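Local coordinates for protein possible galactose mutarotase (Streptomyces platensis subsp. rosaceus, PDB 4RNL) that is of unproven function but probably interconverts the alpha and beta anomers of galactose or a related sugar, at residues 270-276 against 334-340; 202-208 against 243-248. All coordinates share one frame; numbering follows the deposited sequence.

Contact 1. Residues 270-276 against 334-340; sequences LALATTE and SETVYAF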
ATOM      1  N   LEU A 270       2.114   6.465  14.289  1.00 12.69           N
ATOM      2  CA  LEU A 270       2.744   6.311  12.982  1.00 12.12           C
ATOM      3  C   LEU A 270       2.823   7.659  12.297  1.00 13.91           C
ATOM      4  O   LEU A 270       1.833   8.399  12.258  1.00 12.34           O
ATOM      5  CB  LEU A 270       1.907   5.386  12.103  1.00 10.43           C
ATOM      6  CG  LEU A 270       2.270   5.333  10.615  1.00  9.88           C
ATOM      7  CD1 LEU A 270       3.613   4.630  10.412  1.00  8.93           C
ATOM      8  CD2 LEU A 270       1.174   4.619   9.855  1.00 13.02           C
ATOM      9  N   ALA A 271       4.004   7.976  11.777  1.00 11.28           N
ATOM     10  CA  ALA A 271       4.178   9.111  10.876  1.00 12.38           C
ATOM     11  C   ALA A 271       4.518   8.539   9.513  1.00 10.86           C
ATOM     12  O   ALA A 271       5.509   7.810   9.365  1.00 13.19           O
ATOM     13  CB  ALA A 271       5.292  10.030  11.370  1.00 12.56           C
ATOM     14  N   LEU A 272       3.693   8.857   8.523  1.00 11.71           N
ATOM     15  CA  LEU A 272       3.850   8.323   7.175  1.00  9.40           C
ATOM     16  C   LEU A 272       4.397   9.427   6.283  1.00 14.38           C
ATOM     17  O   LEU A 272       3.767  10.485   6.149  1.00 11.83           O
ATOM     18  CB  LEU A 272       2.475   7.879   6.639  1.00 10.98           C
ATOM     19  CG  LEU A 272       2.448   7.105   5.316  1.00 16.51           C
ATOM     20  CD1 LEU A 272       3.230   5.818   5.451  1.00 17.71           C
ATOM     21  CD2 LEU A 272       1.028   6.798   4.852  1.00 17.06           C
ATOM     22  N   ALA A 273       5.558   9.186   5.677  1.00 12.58           N
ATOM     23  CA  ALA A 273       6.179  10.169   4.783  1.00  8.80           C
ATOM     24  C   ALA A 273       6.249   9.601   3.379  1.00  9.47           C
ATOM     25  O   ALA A 273       6.456   8.398   3.205  1.00 10.23           O
ATOM     26  CB  ALA A 273       7.557  10.548   5.279  1.00 10.50           C
ATOM     27  N   THR A 274       6.073  10.456   2.370  1.00  9.42           N
ATOM     28  CA  THR A 274       6.056   9.964   1.000  1.00 11.23           C
ATOM     29  C   THR A 274       6.433  11.025  -0.017  1.00 11.06           C
ATOM     30  O   THR A 274       6.349  12.224   0.249  1.00 10.32           O
ATOM     31  CB  THR A 274       4.672   9.373   0.626  1.00 14.62           C
ATOM     32  OG1 THR A 274       4.763   8.666  -0.617  1.00 10.62           O
ATOM     33  CG2 THR A 274       3.613  10.475   0.505  1.00 11.73           C
ATOM     34  N   THR A 275       6.852  10.559  -1.190  1.00 10.31           N
ATOM     35  CA  THR A 275       7.093  11.411  -2.348  1.00 11.48           C
ATOM     36  C   THR A 275       5.807  11.591  -3.160  1.00 14.63           C
ATOM     37  O   THR A 275       5.711  12.475  -4.014  1.00 11.77           O
ATOM     38  CB  THR A 275       8.129  10.759  -3.266  1.00  9.97           C
ATOM     39  OG1 THR A 275       7.721   9.413  -3.533  1.00  9.77           O
ATOM     40  CG2 THR A 275       9.506  10.743  -2.596  1.00 13.01           C
ATOM     41  N   GLU A 276       4.823  10.736  -2.900  1.00  9.51           N
ATOM     42  CA  GLU A 276       3.594  10.690  -3.708  1.00 10.05           C
ATOM     43  C   GLU A 276       2.684  11.902  -3.520  1.00 10.43           C
ATOM     44  O   GLU A 276       2.696  12.539  -2.461  1.00 11.07           O
ATOM     45  CB  GLU A 276       2.809   9.415  -3.363  1.00 10.23           C
ATOM     46  CG  GLU A 276       3.495   8.132  -3.815  1.00 13.13           C
ATOM     47  CD  GLU A 276       3.437   7.938  -5.324  1.00 19.66           C
ATOM     48  OE1 GLU A 276       2.459   8.390  -5.954  1.00 19.47           O
ATOM     49  OE2 GLU A 276       4.373   7.332  -5.890  1.00 23.32           O
ATOM     50  N   SER A 334       9.512   5.960  -6.312  1.00 14.35           N
ATOM     51  CA  SER A 334       8.564   6.366  -5.292  1.00 13.55           C
ATOM     52  C   SER A 334       9.094   5.895  -3.951  1.00 13.60           C
ATOM     53  O   SER A 334       9.696   4.828  -3.863  1.00 15.69           O
ATOM     54  CB  SER A 334       7.195   5.758  -5.565  1.00 18.17           C
ATOM     55  OG  SER A 334       6.265   6.221  -4.611  1.00 19.25           O
ATOM     56  N   GLU A 335       8.896   6.690  -2.908  1.00 14.76           N
ATOM     57  CA  GLU A 335       9.437   6.327  -1.607  1.00 10.96           C
ATOM     58  C   GLU A 335       8.452   6.675  -0.515  1.00 12.83           C
ATOM     59  O   GLU A 335       7.938   7.794  -0.461  1.00 12.98           O
ATOM     60  CB  GLU A 335      10.777   7.040  -1.360  1.00 10.12           C
ATOM     61  CG  GLU A 335      11.325   6.829   0.063  1.00 17.06           C
ATOM     62  CD  GLU A 335      12.632   7.569   0.319  1.00 22.75           C
ATOM     63  OE1 GLU A 335      13.042   8.375  -0.537  1.00 20.36           O
ATOM     64  OE2 GLU A 335      13.248   7.351   1.388  1.00 20.49           O
ATOM     65  N   THR A 336       8.187   5.701   0.348  1.00 11.57           N
ATOM     66  CA  THR A 336       7.288   5.886   1.471  1.00  9.77           C
ATOM     67  C   THR A 336       7.966   5.340   2.732  1.00 14.67           C
ATOM     68  O   THR A 336       8.646   4.312   2.689  1.00 11.93           O
ATOM     69  CB  THR A 336       5.918   5.220   1.197  1.00 12.48           C
ATOM     70  OG1 THR A 336       5.296   5.867   0.066  1.00 13.33           O
ATOM     71  CG2 THR A 336       4.998   5.363   2.406  1.00 14.40           C
ATOM     72  N   VAL A 337       7.839   6.062   3.839  1.00 12.29           N
ATOM     73  CA  VAL A 337       8.471   5.645   5.086  1.00  9.74           C
ATOM     74  C   VAL A 337       7.407   5.566   6.169  1.00 14.06           C
ATOM     75  O   VAL A 337       6.624   6.500   6.350  1.00 13.46           O
ATOM     76  CB  VAL A 337       9.563   6.637   5.539  1.00 13.30           C
ATOM     77  CG1 VAL A 337      10.238   6.134   6.818  1.00 13.28           C
ATOM     78  CG2 VAL A 337      10.598   6.858   4.438  1.00 16.55           C
ATOM     79  N   TYR A 338       7.367   4.437   6.870  1.00 11.72           N
ATOM     80  CA  TYR A 338       6.455   4.256   7.986  1.00  9.73           C
ATOM     81  C   TYR A 338       7.282   4.372   9.255  1.00 12.38           C
ATOM     82  O   TYR A 338       8.021   3.449   9.588  1.00 13.73           O
ATOM     83  CB  TYR A 338       5.838   2.859   7.939  1.00 12.42           C
ATOM     84  CG  TYR A 338       4.971   2.568   6.730  1.00 14.33           C
ATOM     85  CD1 TYR A 338       5.535   2.320   5.481  1.00 22.12           C
ATOM     86  CD2 TYR A 338       3.589   2.497   6.854  1.00 16.30           C
ATOM     87  CE1 TYR A 338       4.739   2.036   4.380  1.00 21.08           C
ATOM     88  CE2 TYR A 338       2.787   2.206   5.768  1.00 19.70           C
ATOM     89  CZ  TYR A 338       3.368   1.979   4.535  1.00 28.40           C
ATOM     90  OH  TYR A 338       2.560   1.698   3.458  1.00 34.64           O
ATOM     91  N   ALA A 339       7.166   5.493   9.962  1.00 12.02           N
ATOM     92  CA  ALA A 339       7.965   5.718  11.168  1.00 12.45           C
ATOM     93  C   ALA A 339       7.104   5.557  12.417  1.00 12.43           C
ATOM     94  O   ALA A 339       6.174   6.335  12.645  1.00 13.75           O
ATOM     95  CB  ALA A 339       8.614   7.106  11.136  1.00 13.70           C
ATOM     96  N   PHE A 340       7.418   4.544  13.222  1.00 12.33           N
ATOM     97  CA  PHE A 340       6.638   4.251  14.421  1.00 11.22           C
ATOM     98  C   PHE A 340       7.285   4.853  15.654  1.00 15.07           C
ATOM     99  O   PHE A 340       8.511   4.922  15.758  1.00 15.86           O
ATOM    100  CB  PHE A 340       6.460   2.732  14.600  1.00 12.00           C
ATOM    101  CG  PHE A 340       5.630   2.090  13.516  1.00 13.11           C
ATOM    102  CD1 PHE A 340       6.212   1.702  12.315  1.00 11.03           C
ATOM    103  CD2 PHE A 340       4.261   1.901  13.689  1.00 16.12           C
ATOM    104  CE1 PHE A 340       5.441   1.124  11.304  1.00 12.44           C
ATOM    105  CE2 PHE A 340       3.492   1.327  12.694  1.00 15.58           C
ATOM    106  CZ  PHE A 340       4.078   0.946  11.493  1.00 11.95           C
TER
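Leu272 and Tyr338 face each other across two antiparallel strands of the beta-sandwich found in galactose mutarotases, and the leucine lays one methyl on the tyrosine ring. CD1 of Leu272 stands 3.7 Å from the centroid of the Tyr338 ring, over the face and displaced toward the rim. Leu270 repeats this on Phe340, its CD1 lying 4.0 Å from that ring's centroid, while the same methyl meets the edge of the Tyr338 ring. Both leucines carry CG anti to the backbone N (chi1 168° and -171°), whereas CG of each aromatic residue lies anti to the carbonyl carbon, and this pairing brings the methyls over the rings. Leu307 and Thr309 of strand 305-310 pack on Leu272 on this side of the sheet; Ala271, Ala273, Val337 and Ala339 occupy the other. Straight backbone bonds join the hydrogen-bonded pairs Ala271-Ala339 and Ala273-Val337. Further along, Thr274 and Thr336 lie side by side and share a hydroxyl-hydroxyl hydrogen bond, OG1 to OG1, of 2.9 Å; Thr336 OG1 also bonds Thr309. Glu276 N donates to Thr274 OG1, forming an ST turn where the strand ends. Thr275 OG1 then receives the backbone N of Glu335 at 3.0 Å. Bent at chi2 (-73°), Glu276 sends OE1 to His311 and uses the anti lone pair of OE2 to accept from Ser334 OG at 2.5 Å.

Contact 2. Residues 202-208 against 243-248; sequences LAASRYT and HNFALD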
ATOM      1  N   LEU A 202      -4.063  14.474   8.272  1.00 10.00           N
ATOM      2  CA  LEU A 202      -3.517  14.410   6.914  1.00 12.36           C
ATOM      3  C   LEU A 202      -3.116  15.787   6.455  1.00 14.71           C
ATOM      4  O   LEU A 202      -3.840  16.762   6.675  1.00 17.60           O
ATOM      5  CB  LEU A 202      -4.539  13.848   5.915  1.00 10.07           C
ATOM      6  CG  LEU A 202      -5.093  12.447   6.147  1.00 13.29           C
ATOM      7  CD1 LEU A 202      -6.214  12.167   5.144  1.00 11.79           C
ATOM      8  CD2 LEU A 202      -3.979  11.402   6.035  1.00 15.40           C
ATOM      9  N   ALA A 203      -1.964  15.879   5.804  1.00 12.93           N
ATOM     10  CA  ALA A 203      -1.560  17.147   5.213  1.00 12.72           C
ATOM     11  C   ALA A 203      -2.195  17.259   3.835  1.00 15.94           C
ATOM     12  O   ALA A 203      -1.504  17.227   2.817  1.00 11.90           O
ATOM     13  CB  ALA A 203      -0.045  17.240   5.125  1.00 15.04           C
ATOM     14  N   ALA A 204      -3.518  17.392   3.819  1.00 13.42           N
ATOM     15  CA  ALA A 204      -4.300  17.407   2.581  1.00 11.36           C
ATOM     16  C   ALA A 204      -5.495  18.355   2.703  1.00 13.88           C
ATOM     17  O   ALA A 204      -6.394  18.133   3.522  1.00 15.99           O
ATOM     18  CB  ALA A 204      -4.793  15.992   2.265  1.00 12.54           C
ATOM     19  N   SER A 205      -5.505  19.417   1.910  0.52 10.45           N
ATOM     20  CA  SER A 205      -6.609  20.367   1.966  0.52 11.64           C
ATOM     21  C   SER A 205      -7.670  20.040   0.924  0.52 11.35           C
ATOM     22  O   SER A 205      -8.709  20.701   0.856  0.52 12.21           O
ATOM     23  CB  SER A 205      -6.103  21.796   1.760  0.52 14.55           C
ATOM     24  OG  SER A 205      -5.575  21.965   0.459  0.52 12.95           O
ATOM     25  N   ARG A 206      -7.399  19.026   0.102  0.52  9.47           N
ATOM     26  CA  ARG A 206      -8.312  18.644  -0.974  0.52  9.85           C
ATOM     27  C   ARG A 206      -8.423  17.132  -1.109  0.52  9.19           C
ATOM     28  O   ARG A 206      -7.545  16.399  -0.659  0.52 11.52           O
ATOM     29  CB  ARG A 206      -7.848  19.244  -2.306  0.52 10.67           C
ATOM     30  CG  ARG A 206      -7.862  20.764  -2.353  0.52 10.47           C
ATOM     31  CD  ARG A 206      -7.693  21.270  -3.783  0.52 17.47           C
ATOM     32  NE  ARG A 206      -7.653  22.726  -3.851  0.52 19.66           N
ATOM     33  CZ  ARG A 206      -8.677  23.496  -4.213  0.52 24.82           C
ATOM     34  NH1 ARG A 206      -9.845  22.956  -4.549  0.52 22.09           N
ATOM     35  NH2 ARG A 206      -8.532  24.813  -4.242  0.52 23.26           N
ATOM     36  N   TYR A 207      -9.504  16.666  -1.732  1.00 12.09           N
ATOM     37  CA  TYR A 207      -9.701  15.221  -1.959  1.00  9.74           C
ATOM     38  C   TYR A 207     -10.366  14.990  -3.310  1.00 12.99           C
ATOM     39  O   TYR A 207     -10.764  15.937  -3.982  1.00 13.42           O
ATOM     40  CB  TYR A 207     -10.516  14.565  -0.830  1.00 10.87           C
ATOM     41  CG  TYR A 207     -12.003  14.789  -0.952  1.00 13.27           C
ATOM     42  CD1 TYR A 207     -12.555  16.053  -0.750  1.00 12.68           C
ATOM     43  CD2 TYR A 207     -12.859  13.737  -1.262  1.00 15.31           C
ATOM     44  CE1 TYR A 207     -13.923  16.259  -0.869  1.00 14.93           C
ATOM     45  CE2 TYR A 207     -14.223  13.936  -1.377  1.00 15.24           C
ATOM     46  CZ  TYR A 207     -14.746  15.195  -1.178  1.00 16.51           C
ATOM     47  OH  TYR A 207     -16.101  15.392  -1.313  1.00 15.10           O
ATOM     48  N   THR A 208     -10.480  13.725  -3.701  1.00 12.30           N
ATOM     49  CA  THR A 208     -11.016  13.355  -5.008  1.00 13.94           C
ATOM     50  C   THR A 208     -12.391  12.703  -4.873  1.00 13.67           C
ATOM     51  O   THR A 208     -12.482  11.498  -4.620  1.00 16.02           O
ATOM     52  CB  THR A 208     -10.065  12.335  -5.663  1.00 16.34           C
ATOM     53  OG1 THR A 208      -8.769  12.921  -5.764  1.00 23.12           O
ATOM     54  CG2 THR A 208     -10.541  11.975  -7.041  1.00 18.90           C
ATOM     55  N   HIS A 243     -11.299   6.760  -0.262  1.00  8.01           N
ATOM     56  CA  HIS A 243     -11.140   8.024  -0.975  1.00  8.11           C
ATOM     57  C   HIS A 243      -9.687   8.434  -1.072  1.00 10.08           C
ATOM     58  O   HIS A 243      -8.902   8.192  -0.152  1.00 11.99           O
ATOM     59  CB  HIS A 243     -11.909   9.125  -0.248  1.00  9.47           C
ATOM     60  CG  HIS A 243     -13.392   8.931  -0.275  1.00 12.94           C
ATOM     61  ND1 HIS A 243     -14.041   8.074   0.588  1.00 12.75           N
ATOM     62  CD2 HIS A 243     -14.345   9.458  -1.077  1.00 17.08           C
ATOM     63  CE1 HIS A 243     -15.339   8.099   0.333  1.00 12.47           C
ATOM     64  NE2 HIS A 243     -15.550   8.935  -0.671  1.00 14.36           N
ATOM     65  N   ASN A 244      -9.340   9.052  -2.198  1.00 10.01           N
ATOM     66  CA  ASN A 244      -8.019   9.615  -2.409  1.00 10.17           C
ATOM     67  C   ASN A 244      -7.974  11.057  -1.923  1.00 11.94           C
ATOM     68  O   ASN A 244      -8.867  11.856  -2.231  1.00 12.30           O
ATOM     69  CB  ASN A 244      -7.669   9.575  -3.907  1.00 12.25           C
ATOM     70  CG  ASN A 244      -6.373  10.306  -4.229  1.00 13.59           C
ATOM     71  OD1 ASN A 244      -5.277   9.777  -4.014  1.00 11.26           O
ATOM     72  ND2 ASN A 244      -6.492  11.521  -4.767  1.00  9.67           N
ATOM     73  N   PHE A 245      -6.928  11.385  -1.170  1.00  9.47           N
ATOM     74  CA  PHE A 245      -6.656  12.760  -0.765  1.00 14.34           C
ATOM     75  C   PHE A 245      -5.532  13.351  -1.620  1.00 12.26           C
ATOM     76  O   PHE A 245      -4.541  12.683  -1.898  1.00 12.25           O
ATOM     77  CB  PHE A 245      -6.294  12.799   0.730  1.00 10.44           C
ATOM     78  CG  PHE A 245      -7.450  12.461   1.627  1.00 11.24           C
ATOM     79  CD1 PHE A 245      -7.812  11.136   1.846  1.00 12.80           C
ATOM     80  CD2 PHE A 245      -8.216  13.470   2.197  1.00 15.02           C
ATOM     81  CE1 PHE A 245      -8.897  10.815   2.641  1.00 14.29           C
ATOM     82  CE2 PHE A 245      -9.305  13.157   3.000  1.00 12.11           C
ATOM     83  CZ  PHE A 245      -9.652  11.839   3.218  1.00 13.85           C
ATOM     84  N   ALA A 246      -5.703  14.600  -2.049  1.00  9.53           N
ATOM     85  CA  ALA A 246      -4.659  15.316  -2.772  1.00 13.25           C
ATOM     86  C   ALA A 246      -3.728  15.955  -1.745  1.00 14.63           C
ATOM     87  O   ALA A 246      -4.060  16.970  -1.126  1.00 13.98           O
ATOM     88  CB  ALA A 246      -5.283  16.383  -3.684  1.00 10.80           C
ATOM     89  N   LEU A 247      -2.565  15.352  -1.551  1.00 11.62           N
ATOM     90  CA  LEU A 247      -1.634  15.822  -0.537  1.00 11.31           C
ATOM     91  C   LEU A 247      -1.091  17.193  -0.886  1.00 12.92           C
ATOM     92  O   LEU A 247      -0.749  17.459  -2.042  1.00 14.11           O
ATOM     93  CB  LEU A 247      -0.479  14.820  -0.405  1.00  9.72           C
ATOM     94  CG  LEU A 247      -0.970  13.416  -0.060  1.00  8.97           C
ATOM     95  CD1 LEU A 247       0.196  12.430  -0.015  1.00  9.13           C
ATOM     96  CD2 LEU A 247      -1.696  13.446   1.278  1.00 14.45           C
ATOM     97  N   ASP A 248      -1.017  18.077   0.106  1.00 14.67           N
ATOM     98  CA  ASP A 248      -0.463  19.410  -0.129  1.00 14.83           C
ATOM     99  C   ASP A 248       0.976  19.305  -0.639  1.00 11.35           C
ATOM    100  O   ASP A 248       1.785  18.549  -0.094  1.00 15.80           O
ATOM    101  CB  ASP A 248      -0.520  20.254   1.151  1.00 15.44           C
ATOM    102  CG  ASP A 248      -1.948  20.460   1.651  1.00 23.11           C
ATOM    103  OD1 ASP A 248      -2.895  20.372   0.835  1.00 27.36           O
ATOM    104  OD2 ASP A 248      -2.123  20.718   2.858  1.00 30.27           O
TER
HETATM  105  O   HOH W   1       1.319  17.202   2.243  1.00 20.80           O
HETATM  106  O   HOH W   2     -11.118   9.159  -4.366  1.00 15.90           O
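The Phe245 ring takes Leu202 CD1 squarely over one face, 3.6 Å from the ring centroid and only 5° off the normal, the two side chains crossing at about a right angle. CB of Ala204 and CB of Tyr207 approach the same ring obliquely. At the edge of the Tyr207 ring stands CD2 of His243, and both rings also meet Phe229, which stacks on the tyrosine. An alanine in place of Phe245 would probably leave the Leu202 methyl without its aromatic platform and open a gap beside Ala204 and Tyr207. The amide of Asn244 holds Thr208 OG1 nearly in its own plane through ND2 (2.9 Å), while its OD1 takes a bond from Gln310. Further along, Asp248 OD1 accepts from Ser205 N at 3.0 Å; Ser205 OG adds a tentative second bond in one of its two modelled conformers. Asp248 N donates to Ala203 O at 2.9 Å, and a water bridges Ala203 O and Asp248 O. The inverse gamma turn centred on Ala203 precedes strand 206-208, which runs antiparallel to strand 242-246, with Tyr207 and Phe245 as a non-hydrogen-bonded pair, within the beta-sandwich typical of the galactose mutarotase fold.

How the contacts relate
From the N terminus, residues 202-208 come first, passing from strand 199-202 of one sheet into strand 206-208 of another. Contact 2 closes the intervening loop when strand 242-246 returns beside 206-208. The chain then runs through strand 256-262 into 270-276, whose partner 334-340 arrives only near the C terminus, so contact 1 closes a second loop after the first; the two follow in series and neither nest nor cross. Contact 1 lies within the sheet holding strands 268-274 and 332-342, contact 2 largely in the one holding 206-208 and 242-246. Their centres are about 15 Å apart, and they touch where Leu247 CD1 packs against Glu276 O (3.5 Å) and Thr274 CG2. Arg256 joins them too, bonding Asp248 O, Thr274 O and Glu276 O.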